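Local atomic coordinates of solute-binding protein (Thermoactinomyces vulgaris, PDB entry 2ZYN), a protein that probably binds cyclodextrins and related maltose-type oligosaccharides outside the cell membrane and delivers them for transport into the cell. Residues 22-27 with 59-64; 33-38 with 314-319; 126-131 with 277-282. All coordinates share one frame; numbering follows the deposited sequence.

Contact 1 (22-27 with 59-64); sequences VVWENA and LKQQEK. With GLC (alpha-D-glucopyranose), chain B; GLC (alpha-D-glucopyranose), chain C; GLC (alpha-D-glucopyranose), chain D.
Lys64 lays the aliphatic part of its side chain across one face of the Trp24 indole. This is a CH-pi contact: Lys64 CD lies 4.0 Å from the centroid of the Trp24 six-membered ring, 23° off the ring normal. Because the lysine chain runs straight as far as CE and bends only at its last torsion (chi4 69°), its methylenes follow the outer part of the ring while NZ turns toward a weak, long ion pair with Asp68. A lysine suits this exposed position, offering hydrocarbon to the indole and charge to solvent.

Gln61 adds van der Waals packing. Gln61 O sits at the edge of the indole, 3.8 Å from Trp24 CZ3, and the extended side chain brings Gln61 CD to 3.6 Å from Trp24 CB. With an alanine in place of Trp24, the Lys64 methylenes would probably lose the flat surface they rest on, leaving a gap between strand and helix. At the sugar, Leu59 CD2 makes a further van der Waals contact, 3.6 Å from C3 of the chain D glucose.

The polar contacts gather at the sugar end. Asn26 OD1 accepts a hydrogen bond from O3 of the chain B glucose at 2.6 Å, while Asn26 ND2 gives that same O3 a weak one. Leu59 O accepts from O3 of the chain C glucose, also at 2.6 Å.

Strand 20-25 pairs in parallel with strand 50-55, where Val54 touches Trp24; helix 61-68 packs alongside, and Gln61 also reaches Val78 and Thr79 of strand 77-81.

Contact 2 (33-38 with 314-319); sequences LNNTKK and KETGEI
The carboxylate of Glu315 receives donors from three residues of helix 31-47: Asn34, Asn35 and Lys38. Glu315 OE1 accepts from Asn34 ND2 at 2.7 Å in a nearly straight bond (N-H...O 164°). The syn lone pair of OE1 is used, and the oxygen lies close to the plane of the Asn34 amide, although the planes of amide and carboxylate are themselves steeply inclined to each other. The other oxygen, Glu315 OE2, takes a hydrogen bond from Asn35 ND2 at 2.9 Å and a weak one, within a salt bridge, from Lys38 NZ at 2.7 Å. The position of OE2 is less certain, which makes these two lengths doubtful. Asn35 ND2 has a second partner in Ser311 OG.

Glutamate suits this place because its side chain, extended with CG anti to the backbone N (chi1 -176°), spans the gap between the helices and offers two acceptors. The amides of Asn34 and Asn35 and the ammonium of Lys38 supply complementary N-H groups.

Thr316 combines packing with an ST turn. Thr316 CG2 meets Asn35 CB at 4.0 Å, while Thr316 OG1 is hydrogen-bonded to the backbone O of Arg312 and accepts from Glu318 N at 3.2 Å, which forms the turn. Between Thr316 and Glu318, Gly317 leaves the helical conformation with a positive phi of 80°, a value glycine accepts readily.

The contact joins the first turns of helix 31-47 to the C-terminal end of helix 306-316. Leu33 and Thr36 reach from the former to strand 50-55, and beyond the latter Ile319 packs on helices 329-332 and 335-344.

Contact 3 (126-131 with 277-282); sequences KAIESV and TFIGVK. With GLC (alpha-D-glucopyranose), chain E.
Glu129 and Lys282 meet through contrasting torsions: the glutamate places CG between its backbone N and carbonyl carbon (chi1 70°) and then runs extended, whereas the lysine bends at chi3 (-78°) and again at chi4. The two chains cross at about a right angle, and Lys282 NZ forms a salt bridge with Glu129 OE2 at 3.0 Å, the hydrogen bond within it being weak. NZ is held chiefly by a hydrogen bond to O3 of another bound glucose, and also by a salt bridge to Glu318. Glu129 OE1 accepts from O2 of the chain E glucose at 2.6 Å, dividing the carboxylate between sugar and lysine. Gly280 suits its place, since a side chain there would probably press on Glu129 OE1.

Beneath these groups the strands run antiparallel. Glu129 and Gly280 form a hydrogen-bonded pair, with Gly280 N to Glu129 O at 2.8 Å. Where Lys126 and Ala127 both face Lys282, both amides donate to Lys282 O, at 2.7 Å from Lys126 N and 3.2 Å from Ala127 N: a classic beta bulge. On the face carrying Ile128 and Val281 the contact is apolar, Ile128 CG1 touching Ile279 CG2 at 3.8 Å. Past the pairing, a water links Val131 N to Phe278 O.

The chain between these strands contributes a second sheet, so the pair is consistent with the interlobe hinge strands of a solute-binding protein, bordering the sugar site.

Buried charges and backbone tie the three contacts together around the bound glucose units. Glu25 of contact 1 connects to both others: its OE2 lies 2.6 Å from Thr36 OG1 of contact 2, a probable hydrogen bond, and 3.0 Å from Lys126 NZ of contact 3, a salt bridge. Contacts 2 and 3 meet where Glu318 OE2 pairs with Lys282 NZ at 2.8 Å and where Ile319 O probably accepts from Ile128 N at 2.9 Å. Contacts 1 and 3 both reach the sugar directly, whereas in contact 2 the side chain of Thr316 is about 9 Å from a bound glucose; through Glu318, contact 2 instead supplies a second-shell partner to the sugar-binding Lys282.

Contact 1 (22-27 with 59-64)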
loop_
_atom_site.group_PDB
_atom_site.type_symbol
_atom_site.label_atom_id
_atom_site.label_comp_id
_atom_site.label_asym_id
_atom_site.label_seq_id
_atom_site.Cartn_x
_atom_site.Cartn_y
_atom_site.Cartn_z
ATOM N N VAL A 22 -15.586 -13.099 12.937
ATOM C CA VAL A 22 -15.794 -11.905 12.116
ATOM C C VAL A 22 -14.475 -11.493 11.464
ATOM O O VAL A 22 -13.437 -11.427 12.126
ATOM C CB VAL A 22 -16.386 -10.726 12.942
ATOM C CG1 VAL A 22 -16.593 -9.490 12.078
ATOM C CG2 VAL A 22 -17.706 -11.126 13.588
ATOM N N VAL A 23 -14.528 -11.235 10.163
ATOM C CA VAL A 23 -13.358 -10.816 9.396
ATOM C C VAL A 23 -13.663 -9.484 8.713
ATOM O O VAL A 23 -14.700 -9.347 8.067
ATOM C CB VAL A 23 -12.980 -11.882 8.330
ATOM C CG1 VAL A 23 -11.919 -11.361 7.379
ATOM C CG2 VAL A 23 -12.500 -13.164 8.990
ATOM N N TRP A 24 -12.777 -8.501 8.866
ATOM C CA TRP A 24 -12.905 -7.261 8.099
ATOM C C TRP A 24 -11.990 -7.288 6.887
ATOM O O TRP A 24 -10.763 -7.339 7.024
ATOM C CB TRP A 24 -12.598 -6.020 8.943
ATOM C CG TRP A 24 -13.602 -5.710 10.009
ATOM C CD1 TRP A 24 -14.864 -6.219 10.132
ATOM C CD2 TRP A 24 -13.433 -4.788 11.090
ATOM N NE1 TRP A 24 -15.483 -5.685 11.237
ATOM C CE2 TRP A 24 -14.628 -4.801 11.841
ATOM C CE3 TRP A 24 -12.383 -3.955 11.502
ATOM C CZ2 TRP A 24 -14.803 -4.015 12.986
ATOM C CZ3 TRP A 24 -12.556 -3.172 12.637
ATOM C CH2 TRP A 24 -13.761 -3.209 13.365
ATOM N N GLU A 25 -12.598 -7.264 5.703
ATOM C CA GLU A 25 -11.859 -7.188 4.448
ATOM C C GLU A 25 -12.108 -5.838 3.789
ATOM O O GLU A 25 -13.154 -5.223 3.997
ATOM C CB GLU A 25 -12.253 -8.342 3.510
ATOM C CG GLU A 25 -11.555 -8.360 2.139
ATOM C CD GLU A 25 -10.035 -8.473 2.226
ATOM O OE1 GLU A 25 -9.363 -7.450 2.478
ATOM O OE2 GLU A 25 -9.507 -9.585 2.015
ATOM N N ASN A 26 -11.130 -5.381 3.011
ATOM C CA ASN A 26 -11.213 -4.119 2.282
ATOM C C ASN A 26 -12.532 -3.976 1.522
ATOM O O ASN A 26 -12.931 -4.875 0.778
ATOM C CB ASN A 26 -10.025 -3.994 1.321
ATOM C CG ASN A 26 -9.966 -2.644 0.618
ATOM O OD1 ASN A 26 -10.474 -1.639 1.117
ATOM N ND2 ASN A 26 -9.314 -2.616 -0.544
ATOM N N ALA A 27 -13.196 -2.839 1.729
ATOM C CA ALA A 27 -14.479 -2.550 1.098
ATOM C C ALA A 27 -14.290 -2.063 -0.335
ATOM O O ALA A 27 -14.581 -0.902 -0.657
ATOM C CB ALA A 27 -15.261 -1.528 1.927
ATOM N N LEU A 59 -7.967 1.587 4.750
ATOM C CA LEU A 59 -7.414 2.680 5.545
ATOM C C LEU A 59 -8.290 3.172 6.717
ATOM O O LEU A 59 -7.885 4.085 7.451
ATOM C CB LEU A 59 -6.945 3.819 4.610
ATOM C CG LEU A 59 -5.872 3.462 3.547
ATOM C CD1 LEU A 59 -5.598 4.637 2.607
ATOM C CD2 LEU A 59 -4.571 3.014 4.210
ATOM N N LYS A 60 -9.481 2.572 6.877
ATOM C CA LYS A 60 -10.366 2.913 7.987
ATOM C C LYS A 60 -10.365 1.835 9.070
ATOM O O LYS A 60 -10.821 2.082 10.192
ATOM C CB LYS A 60 -11.789 3.181 7.489
ATOM C CG LYS A 60 -11.935 4.452 6.652
ATOM C CD LYS A 60 -13.395 4.742 6.296
ATOM C CE LYS A 60 -14.162 5.347 7.471
ATOM N NZ LYS A 60 -15.590 5.618 7.136
ATOM N N GLN A 61 -9.839 0.651 8.740
ATOM C CA GLN A 61 -9.894 -0.502 9.643
ATOM C C GLN A 61 -9.187 -0.303 10.983
ATOM O O GLN A 61 -9.724 -0.694 12.020
ATOM C CB GLN A 61 -9.368 -1.776 8.961
ATOM C CG GLN A 61 -10.352 -2.381 7.964
ATOM C CD GLN A 61 -10.047 -3.821 7.587
ATOM O OE1 GLN A 61 -10.388 -4.272 6.493
ATOM N NE2 GLN A 61 -9.417 -4.552 8.493
ATOM N N GLN A 62 -7.993 0.288 10.962
ATOM C CA GLN A 62 -7.222 0.486 12.196
ATOM C C GLN A 62 -7.924 1.460 13.131
ATOM O O GLN A 62 -7.989 1.228 14.342
ATOM C CB GLN A 62 -5.789 0.945 11.891
ATOM C CG GLN A 62 -4.907 1.133 13.135
ATOM C CD GLN A 62 -3.415 1.046 12.842
ATOM O OE1 GLN A 62 -2.585 1.268 13.727
ATOM N NE2 GLN A 62 -3.070 0.722 11.607
ATOM N N GLU A 63 -8.461 2.538 12.562
ATOM C CA GLU A 63 -9.207 3.523 13.341
ATOM C C GLU A 63 -10.501 2.935 13.904
ATOM O O GLU A 63 -10.858 3.210 15.050
ATOM C CB GLU A 63 -9.493 4.785 12.516
ATOM C CG GLU A 63 -8.250 5.614 12.178
ATOM C CD GLU A 63 -7.481 6.079 13.411
ATOM O OE1 GLU A 63 -8.117 6.433 14.430
ATOM O OE2 GLU A 63 -6.232 6.090 13.359
ATOM N N LYS A 64 -11.177 2.107 13.107
ATOM C CA LYS A 64 -12.429 1.468 13.528
ATOM C C LYS A 64 -12.211 0.450 14.653
ATOM O O LYS A 64 -13.011 0.376 15.593
ATOM C CB LYS A 64 -13.133 0.810 12.336
ATOM C CG LYS A 64 -14.545 0.314 12.628
ATOM C CD LYS A 64 -15.125 -0.436 11.434
ATOM C CE LYS A 64 -16.541 -0.916 11.702
ATOM N NZ LYS A 64 -17.511 0.210 11.787
HETATM C C1 GLC B . -11.271 3.619 -1.342
HETATM C C2 GLC B . -11.477 2.155 -1.015
HETATM C C3 GLC B . -10.170 1.349 -1.141
HETATM C C4 GLC B . -9.445 1.530 -2.500
HETATM C C5 GLC B . -9.452 3.059 -2.973
HETATM C C6 GLC B . -9.286 3.245 -4.488
HETATM O O2 GLC B . -12.052 1.940 0.286
HETATM O O3 GLC B . -10.443 -0.035 -0.915
HETATM O O4 GLC B . -8.105 1.115 -2.263
HETATM O O5 GLC B . -10.665 3.826 -2.615
HETATM O O6 GLC B . -10.286 2.493 -5.157
HETATM C C1 GLC C . -2.515 6.561 6.428
HETATM C C2 GLC C . -3.640 6.046 7.290
HETATM C C3 GLC C . -4.995 6.441 6.709
HETATM C C4 GLC C . -5.129 7.977 6.407
HETATM C C5 GLC C . -3.874 8.473 5.630
HETATM C C6 GLC C . -3.718 9.998 5.517
HETATM O O2 GLC C . -3.574 4.631 7.489
HETATM O O3 GLC C . -6.090 6.007 7.460
HETATM O O4 GLC C . -6.265 8.062 5.545
HETATM O O5 GLC C . -2.637 7.984 6.212
HETATM O O6 GLC C . -3.725 10.544 6.857
HETATM C C1 GLC D . -0.146 4.106 2.345
HETATM C C2 GLC D . -0.024 3.569 3.762
HETATM C C3 GLC D . -1.197 4.049 4.624
HETATM C C4 GLC D . -1.370 5.606 4.568
HETATM C C5 GLC D . -1.378 6.108 3.110
HETATM C C6 GLC D . -1.291 7.612 2.986
HETATM O O2 GLC D . 0.069 2.154 3.787
HETATM O O3 GLC D . -1.157 3.607 5.949
HETATM O O4 GLC D . -2.616 5.905 5.138
HETATM O O5 GLC D . -0.270 5.539 2.357
HETATM O O6 GLC D . -1.684 8.007 1.690
#

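Contact 2 (33-38 with 314-319)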
loop_
_atom_site.group_PDB
_atom_site.type_symbol
_atom_site.label_atom_id
_atom_site.label_comp_id
_atom_site.label_asym_id
_atom_site.label_seq_id
_atom_site.Cartn_x
_atom_site.Cartn_y
_atom_site.Cartn_z
ATOM N N LEU A 33 -13.065 -8.342 -1.643
ATOM C CA LEU A 33 -14.144 -8.716 -0.741
ATOM C C LEU A 33 -14.680 -10.101 -1.090
ATOM O O LEU A 33 -14.829 -10.948 -0.210
ATOM C CB LEU A 33 -15.271 -7.678 -0.774
ATOM C CG LEU A 33 -16.473 -7.898 0.151
ATOM C CD1 LEU A 33 -16.073 -7.911 1.624
ATOM C CD2 LEU A 33 -17.522 -6.831 -0.106
ATOM N N ASN A 34 -14.950 -10.332 -2.374
ATOM C CA ASN A 34 -15.518 -11.607 -2.802
ATOM C C ASN A 34 -14.593 -12.790 -2.538
ATOM O O ASN A 34 -15.047 -13.836 -2.073
ATOM C CB ASN A 34 -15.926 -11.574 -4.275
ATOM C CG ASN A 34 -16.675 -12.831 -4.695
ATOM O OD1 ASN A 34 -17.816 -13.056 -4.292
ATOM N ND2 ASN A 34 -16.028 -13.660 -5.499
ATOM N N ASN A 35 -13.303 -12.621 -2.830
ATOM C CA ASN A 35 -12.348 -13.713 -2.655
ATOM C C ASN A 35 -12.250 -14.174 -1.205
ATOM O O ASN A 35 -12.131 -15.366 -0.931
ATOM C CB ASN A 35 -10.964 -13.341 -3.182
ATOM C CG ASN A 35 -10.019 -14.518 -3.184
ATOM O OD1 ASN A 35 -9.261 -14.712 -2.238
ATOM N ND2 ASN A 35 -10.084 -15.332 -4.233
ATOM N N THR A 36 -12.303 -13.223 -0.281
ATOM C CA THR A 36 -12.281 -13.550 1.143
ATOM C C THR A 36 -13.610 -14.174 1.582
ATOM O O THR A 36 -13.621 -15.126 2.366
ATOM C CB THR A 36 -11.878 -12.324 1.988
ATOM O OG1 THR A 36 -10.582 -11.881 1.564
ATOM C CG2 THR A 36 -11.818 -12.668 3.472
ATOM N N LYS A 37 -14.719 -13.665 1.049
ATOM C CA LYS A 37 -16.026 -14.296 1.249
ATOM C C LYS A 37 -16.016 -15.756 0.779
ATOM O O LYS A 37 -16.561 -16.633 1.460
ATOM C CB LYS A 37 -17.134 -13.508 0.538
ATOM C CG LYS A 37 -17.560 -12.248 1.276
ATOM C CD LYS A 37 -18.735 -11.561 0.591
ATOM C CE LYS A 37 -19.126 -10.274 1.298
ATOM N NZ LYS A 37 -19.636 -10.484 2.683
ATOM N N LYS A 38 -15.382 -16.000 -0.373
ATOM C CA LYS A 38 -15.208 -17.343 -0.935
ATOM C C LYS A 38 -14.545 -18.272 0.066
ATOM O O LYS A 38 -15.078 -19.330 0.401
ATOM C CB LYS A 38 -14.295 -17.313 -2.166
ATOM C CG LYS A 38 -14.866 -16.773 -3.457
ATOM C CD LYS A 38 -13.823 -16.984 -4.557
ATOM C CE LYS A 38 -14.269 -16.433 -5.895
ATOM N NZ LYS A 38 -13.264 -16.703 -6.967
ATOM N N LYS A 314 -5.482 -14.875 -8.665
ATOM C CA LYS A 314 -6.277 -14.975 -9.894
ATOM C C LYS A 314 -7.442 -13.994 -9.909
ATOM O O LYS A 314 -7.712 -13.352 -10.928
ATOM C CB LYS A 314 -6.789 -16.400 -10.112
ATOM C CG LYS A 314 -5.709 -17.398 -10.469
ATOM C CD LYS A 314 -6.308 -18.784 -10.635
ATOM C CE LYS A 314 -5.301 -19.866 -10.291
ATOM N NZ LYS A 314 -5.944 -21.204 -10.314
ATOM N N GLU A 315 -8.112 -13.857 -8.769
ATOM C CA GLU A 315 -9.289 -13.002 -8.689
ATOM C C GLU A 315 -8.966 -11.523 -8.463
ATOM O O GLU A 315 -9.537 -10.655 -9.129
ATOM C CB GLU A 315 -10.248 -13.510 -7.616
ATOM C CG GLU A 315 -11.545 -12.727 -7.539
ATOM C CD GLU A 315 -12.586 -13.405 -6.684
ATOM O OE1 GLU A 315 -13.750 -12.955 -6.709
ATOM O OE2 GLU A 315 -12.243 -14.389 -5.992
ATOM N N THR A 316 -8.061 -11.246 -7.524
ATOM C CA THR A 316 -7.782 -9.872 -7.082
ATOM C C THR A 316 -6.623 -9.202 -7.824
ATOM O O THR A 316 -6.517 -7.969 -7.835
ATOM C CB THR A 316 -7.473 -9.806 -5.567
ATOM O OG1 THR A 316 -6.158 -10.322 -5.327
ATOM C CG2 THR A 316 -8.487 -10.606 -4.759
ATOM N N GLY A 317 -5.745 -10.013 -8.415
ATOM C CA GLY A 317 -4.567 -9.505 -9.110
ATOM C C GLY A 317 -3.411 -9.138 -8.193
ATOM O O GLY A 317 -2.360 -8.700 -8.664
ATOM N N GLU A 318 -3.605 -9.325 -6.886
ATOM C CA GLU A 318 -2.599 -8.975 -5.882
ATOM C C GLU A 318 -1.610 -10.113 -5.675
ATOM O O GLU A 318 -2.003 -11.268 -5.490
ATOM C CB GLU A 318 -3.259 -8.588 -4.553
ATOM C CG GLU A 318 -4.229 -7.423 -4.662
ATOM C CD GLU A 318 -4.441 -6.696 -3.346
ATOM O OE1 GLU A 318 -4.888 -7.324 -2.362
ATOM O OE2 GLU A 318 -4.169 -5.479 -3.307
ATOM N N ILE A 319 -0.325 -9.765 -5.693
ATOM C CA ILE A 319 0.757 -10.747 -5.670
ATOM C C ILE A 319 0.960 -11.315 -4.261
ATOM O O ILE A 319 1.332 -10.575 -3.345
ATOM C CB ILE A 319 2.092 -10.140 -6.169
ATOM C CG1 ILE A 319 1.906 -9.405 -7.503
ATOM C CG2 ILE A 319 3.153 -11.221 -6.290
ATOM C CD1 ILE A 319 3.031 -8.437 -7.835
#

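Contact 3 (126-131 with 277-282)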
loop_
_atom_site.group_PDB
_atom_site.type_symbol
_atom_site.label_atom_id
_atom_site.label_comp_id
_atom_site.label_asym_id
_atom_site.label_seq_id
_atom_site.Cartn_x
_atom_site.Cartn_y
_atom_site.Cartn_z
ATOM N N LYS A 126 -0.851 -11.521 2.715
ATOM C CA LYS A 126 -1.796 -11.771 1.626
ATOM C C LYS A 126 -1.257 -11.216 0.314
ATOM O O LYS A 126 -1.498 -11.784 -0.758
ATOM C CB LYS A 126 -3.130 -11.077 1.912
ATOM C CG LYS A 126 -3.781 -11.453 3.236
ATOM C CD LYS A 126 -4.732 -10.363 3.700
ATOM C CE LYS A 126 -5.929 -10.218 2.780
ATOM N NZ LYS A 126 -6.850 -9.180 3.310
ATOM N N ALA A 127 -0.551 -10.091 0.408
ATOM C CA ALA A 127 -0.096 -9.338 -0.758
ATOM C C ALA A 127 1.178 -8.547 -0.482
ATOM O O ALA A 127 1.355 -7.989 0.601
ATOM C CB ALA A 127 -1.193 -8.391 -1.231
ATOM N N ILE A 128 2.055 -8.513 -1.479
ATOM C CA ILE A 128 3.229 -7.652 -1.476
ATOM C C ILE A 128 3.131 -6.767 -2.717
ATOM O O ILE A 128 2.752 -7.238 -3.802
ATOM C CB ILE A 128 4.547 -8.473 -1.430
ATOM C CG1 ILE A 128 5.754 -7.549 -1.227
ATOM C CG2 ILE A 128 4.677 -9.378 -2.667
ATOM C CD1 ILE A 128 6.971 -8.237 -0.588
ATOM N N GLU A 129 3.434 -5.483 -2.557
ATOM C CA GLU A 129 3.088 -4.509 -3.597
ATOM C C GLU A 129 4.009 -3.298 -3.699
ATOM O O GLU A 129 4.563 -2.830 -2.706
ATOM C CB GLU A 129 1.641 -4.040 -3.404
ATOM C CG GLU A 129 1.425 -3.158 -2.176
ATOM C CD GLU A 129 -0.029 -3.041 -1.756
ATOM O OE1 GLU A 129 -0.299 -2.288 -0.799
ATOM O OE2 GLU A 129 -0.904 -3.693 -2.370
ATOM N N SER A 130 4.150 -2.802 -4.924
ATOM C CA SER A 130 4.750 -1.505 -5.195
ATOM C C SER A 130 3.994 -0.896 -6.364
ATOM O O SER A 130 3.473 -1.622 -7.205
ATOM C CB SER A 130 6.222 -1.658 -5.568
ATOM O OG SER A 130 6.738 -0.444 -6.075
ATOM N N VAL A 131 3.919 0.431 -6.405
ATOM C CA VAL A 131 3.404 1.110 -7.590
ATOM C C VAL A 131 4.401 0.938 -8.735
ATOM O O VAL A 131 5.597 0.749 -8.505
ATOM C CB VAL A 131 3.134 2.617 -7.346
ATOM C CG1 VAL A 131 2.025 2.802 -6.303
ATOM C CG2 VAL A 131 4.422 3.358 -6.945
ATOM N N THR A 277 10.670 3.099 -4.878
ATOM C CA THR A 277 9.283 3.192 -4.447
ATOM C C THR A 277 9.137 2.504 -3.095
ATOM O O THR A 277 10.025 1.759 -2.672
ATOM C CB THR A 277 8.351 2.491 -5.446
ATOM O OG1 THR A 277 8.861 1.179 -5.723
ATOM C CG2 THR A 277 8.256 3.279 -6.735
ATOM N N PHE A 278 8.020 2.755 -2.419
ATOM C CA PHE A 278 7.680 2.014 -1.212
ATOM C C PHE A 278 7.255 0.595 -1.575
ATOM O O PHE A 278 6.609 0.383 -2.600
ATOM C CB PHE A 278 6.527 2.693 -0.471
ATOM C CG PHE A 278 6.950 3.818 0.436
ATOM C CD1 PHE A 278 6.197 4.986 0.498
ATOM C CD2 PHE A 278 8.081 3.704 1.247
ATOM C CE1 PHE A 278 6.567 6.030 1.340
ATOM C CE2 PHE A 278 8.456 4.736 2.096
ATOM C CZ PHE A 278 7.700 5.901 2.144
ATOM N N ILE A 279 7.631 -0.368 -0.736
ATOM C CA ILE A 279 7.070 -1.717 -0.798
ATOM C C ILE A 279 6.066 -1.841 0.345
ATOM O O ILE A 279 6.365 -1.478 1.488
ATOM C CB ILE A 279 8.147 -2.829 -0.674
ATOM C CG1 ILE A 279 9.212 -2.684 -1.768
ATOM C CG2 ILE A 279 7.505 -4.231 -0.715
ATOM C CD1 ILE A 279 10.492 -3.448 -1.471
ATOM N N GLY A 280 4.873 -2.333 0.022
ATOM C CA GLY A 280 3.825 -2.553 1.013
ATOM C C GLY A 280 3.497 -4.025 1.171
ATOM O O GLY A 280 3.442 -4.766 0.190
ATOM N N VAL A 281 3.302 -4.451 2.414
ATOM C CA VAL A 281 2.824 -5.795 2.709
ATOM C C VAL A 281 1.474 -5.707 3.407
ATOM O O VAL A 281 1.329 -5.020 4.422
ATOM C CB VAL A 281 3.835 -6.620 3.549
ATOM C CG1 VAL A 281 3.322 -8.043 3.746
ATOM C CG2 VAL A 281 5.196 -6.655 2.847
ATOM N N LYS A 282 0.485 -6.391 2.838
ATOM C CA LYS A 282 -0.836 -6.495 3.450
ATOM C C LYS A 282 -1.012 -7.885 4.040
ATOM O O LYS A 282 -0.878 -8.891 3.341
ATOM C CB LYS A 282 -1.941 -6.166 2.438
ATOM C CG LYS A 282 -1.965 -4.688 2.053
ATOM C CD LYS A 282 -3.158 -4.297 1.187
ATOM C CE LYS A 282 -2.955 -4.703 -0.254
ATOM N NZ LYS A 282 -3.628 -3.768 -1.198
HETATM C C1 GLC E . -2.439 1.581 -1.840
HETATM C C2 GLC E . -1.614 0.751 -0.832
HETATM C C3 GLC E . -1.455 1.464 0.572
HETATM C C4 GLC E . -1.235 2.990 0.477
HETATM C C5 GLC E . -2.272 3.650 -0.461
HETATM C C6 GLC E . -2.050 5.163 -0.609
HETATM O O2 GLC E . -2.189 -0.553 -0.636
HETATM O O3 GLC E . -0.322 0.953 1.255
HETATM O O4 GLC E . -1.342 3.578 1.772
HETATM O O5 GLC E . -2.245 3.045 -1.768
HETATM O O6 GLC E . -3.242 5.746 -1.070
HETATM O O HOH W 1 4.567 1.515 -3.884
#